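Local coordinates for probable branched-chain amino acid ABC transporter, amino acid binding protein (Thermus thermophilus, PDB 3LKB) that probably serves as the substrate-binding component of a branched-chain amino acid ABC transporter, and binds valine, at residues L359-G363 with G364-P368. The protein carries 2 engineered substitutions. Numbering follows the deposited sequence.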
ATOM      1  N   LEU A 359      23.850  -9.829  -7.298  1.00  9.35           N
ATOM      2  CA  LEU A 359      24.099  -9.865  -5.855  1.00 10.65           C
ATOM      3  C   LEU A 359      23.506 -11.156  -5.292  1.00 10.88           C
ATOM      4  O   LEU A 359      22.553 -11.693  -5.864  1.00 11.16           O
ATOM      5  CB  LEU A 359      23.533  -8.627  -5.147  1.00 10.30           C
ATOM      6  CG  LEU A 359      24.012  -7.297  -5.801  1.00 13.67           C
ATOM      7  CD1 LEU A 359      23.126  -6.712  -6.876  1.00 13.28           C
ATOM      8  CD2 LEU A 359      24.324  -6.211  -4.822  1.00 12.03           C
ATOM      9  N   GLU A 360      24.089 -11.664  -4.201  1.00 10.62           N
ATOM     10  CA  GLU A 360      23.611 -12.856  -3.560  1.00 10.70           C
ATOM     11  C   GLU A 360      23.169 -12.506  -2.155  1.00 10.61           C
ATOM     12  O   GLU A 360      23.896 -11.797  -1.439  1.00 11.35           O
ATOM     13  CB  GLU A 360      24.717 -13.911  -3.490  1.00 11.04           C
ATOM     14  CG  GLU A 360      24.222 -15.191  -2.764  1.00 15.53           C
ATOM     15  CD  GLU A 360      25.221 -16.331  -2.692  1.00 22.22           C
ATOM     16  OE1 GLU A 360      26.393 -16.209  -3.117  1.00 26.68           O
ATOM     17  OE2 GLU A 360      24.831 -17.383  -2.172  1.00 27.26           O
ATOM     18  N   ALA A 361      22.005 -12.998  -1.750  1.00 10.40           N
ATOM     19  CA  ALA A 361      21.502 -12.792  -0.375  1.00 11.16           C
ATOM     20  C   ALA A 361      22.312 -13.664   0.608  1.00 11.75           C
ATOM     21  O   ALA A 361      22.323 -14.916   0.476  1.00  9.75           O
ATOM     22  CB  ALA A 361      20.017 -13.176  -0.295  1.00 10.12           C
ATOM     23  N   LYS A 362      23.017 -13.014   1.550  1.00 12.77           N
ATOM     24  CA  LYS A 362      23.822 -13.757   2.560  1.00 13.80           C
ATOM     25  C   LYS A 362      23.573 -13.212   3.962  1.00 14.10           C
ATOM     26  O   LYS A 362      23.740 -12.028   4.203  1.00 14.50           O
ATOM     27  CB  LYS A 362      25.308 -13.713   2.255  1.00 14.03           C
ATOM     28  CG  LYS A 362      25.668 -13.693   0.795  1.00 18.22           C
ATOM     29  CD  LYS A 362      26.641 -14.780   0.408  1.00 23.70           C
ATOM     30  CE  LYS A 362      28.000 -14.231   0.155  1.00 28.60           C
ATOM     31  NZ  LYS A 362      28.548 -14.778  -1.124  1.00 31.18           N
ATOM     32  N   GLY A 363      23.113 -14.076   4.862  1.00 14.39           N
ATOM     33  CA  GLY A 363      22.705 -13.668   6.200  1.00 14.92           C
ATOM     34  C   GLY A 363      21.901 -12.396   6.240  1.00 15.46           C
ATOM     35  O   GLY A 363      22.193 -11.517   7.055  1.00 16.92           O
ATOM     36  N   GLY A 364      20.919 -12.270   5.340  1.00 14.55           N
ATOM     37  CA  GLY A 364      19.927 -11.202   5.428  1.00 13.83           C
ATOM     38  C   GLY A 364      20.222  -9.927   4.655  1.00 13.79           C
ATOM     39  O   GLY A 364      19.486  -8.929   4.729  1.00 12.96           O
ATOM     40  N   ARG A 365      21.299  -9.969   3.889  1.00 13.71           N
ATOM     41  CA  ARG A 365      21.721  -8.806   3.154  1.00 13.89           C
ATOM     42  C   ARG A 365      22.185  -9.232   1.752  1.00 12.97           C
ATOM     43  O   ARG A 365      22.929 -10.249   1.593  1.00 12.43           O
ATOM     44  CB  ARG A 365      22.837  -8.107   3.965  1.00 13.46           C
ATOM     45  CG  ARG A 365      23.722  -7.154   3.155  1.00 17.80           C
ATOM     46  CD  ARG A 365      25.102  -6.957   3.823  1.00 19.71           C
ATOM     47  NE  ARG A 365      24.929  -6.134   5.009  1.00 21.37           N
ATOM     48  CZ  ARG A 365      25.895  -5.686   5.796  1.00 23.12           C
ATOM     49  NH1 ARG A 365      27.177  -5.994   5.563  1.00 23.83           N
ATOM     50  NH2 ARG A 365      25.558  -4.915   6.825  1.00 20.98           N
ATOM     51  N   PHE A 366      21.766  -8.477   0.742  1.00 10.86           N
ATOM     52  CA  PHE A 366      22.360  -8.682  -0.607  1.00 11.22           C
ATOM     53  C   PHE A 366      23.826  -8.232  -0.805  1.00 11.80           C
ATOM     54  O   PHE A 366      24.138  -7.069  -0.667  1.00 12.65           O
ATOM     55  CB  PHE A 366      21.459  -8.095  -1.684  1.00  9.03           C
ATOM     56  CG  PHE A 366      20.286  -8.959  -1.979  1.00  9.01           C
ATOM     57  CD1 PHE A 366      20.425 -10.066  -2.847  1.00  6.44           C
ATOM     58  CD2 PHE A 366      19.056  -8.742  -1.358  1.00  5.10           C
ATOM     59  CE1 PHE A 366      19.357 -10.913  -3.114  1.00  5.25           C
ATOM     60  CE2 PHE A 366      17.959  -9.581  -1.654  1.00  6.84           C
ATOM     61  CZ  PHE A 366      18.113 -10.691  -2.525  1.00  2.00           C
ATOM     62  N   VAL A 367      24.709  -9.168  -1.134  1.00 12.62           N
ATOM     63  CA  VAL A 367      26.138  -8.935  -1.242  1.00 13.28           C
ATOM     64  C   VAL A 367      26.510  -9.042  -2.725  1.00 14.21           C
ATOM     65  O   VAL A 367      26.137  -9.998  -3.379  1.00 13.01           O
ATOM     66  CB  VAL A 367      26.916 -10.072  -0.527  1.00 13.74           C
ATOM     67  CG1 VAL A 367      28.378  -9.983  -0.821  1.00 13.51           C
ATOM     68  CG2 VAL A 367      26.635 -10.060   0.984  1.00 14.56           C
ATOM     69  N   PRO A 368      27.262  -8.064  -3.253  1.00 15.91           N
ATOM     70  CA  PRO A 368      27.672  -8.192  -4.670  1.00 16.80           C
ATOM     71  C   PRO A 368      28.632  -9.342  -4.893  1.00 17.23           C
ATOM     72  O   PRO A 368      29.662  -9.432  -4.224  1.00 18.73           O
ATOM     73  CB  PRO A 368      28.395  -6.864  -4.974  1.00 16.71           C
ATOM     74  CG  PRO A 368      28.671  -6.240  -3.619  1.00 18.62           C
ATOM     75  CD  PRO A 368      27.544  -6.719  -2.705  1.00 15.81           C
TER
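Lys362 and Arg365 close a beta hairpin with a two-residue loop: strands 359-362 and 365-368 run antiparallel, their short axes at 140°, and a type I' turn through Gly363 and Gly364 joins them. Glu360 and Val367 exchange two backbone hydrogen bonds, Glu360 N to Val367 O and Val367 N to Glu360 O, both 2.8 Å. At the turn Lys362 N gives an almost straight bond to Arg365 O (2.8 Å), while the return bond from Arg365 N to Lys362 O is longer at 3.2 Å. Both glycines have positive phi, and at Gly364 a CB would run into the carbonyl oxygen of Gly363.

Leu359, Ala361, Phe366 and Pro368 share one face of the hairpin. Ala361 CB sits over one face of the Phe366 ring, a CH-pi contact 4.0 Å from the centroid and displaced toward the CE1-CZ rim. Chi1 of -77° sets Phe366 CG beside its own backbone N and turns the ring across to the other strand, where CD1 comes 3.5 Å from Ala361 N. The ring also meets that of Trp251, planes at about 60°, and Phe366 touches Ile239. With an alanine in place of Phe366, the Ala361 methyl would probably lose the ring it sits on, and a gap would open beside Ile239 and Trp251. Farther along, Leu359 CD2 packs on Pro368 CD (3.9 Å). On the other face the Lys362 and Val367 side chains cross at about a right angle, CG against CG2, and the bent lysine chain brings NZ over the carboxylate plane of Glu360 in a salt bridge to OE1 (3.3 Å).

The hairpin, plain structural packing outside the valine pocket, finishes one side of a mixed sheet in one lobe of the periplasmic-binding-protein fold: strand 357-362 pairs antiparallel with 250-253, and 365-368 is outermost within the chain. Helix 236-242 packs against Ala361 and Phe366, while Glu247 accepts a hydrogen bond from Gly363 N.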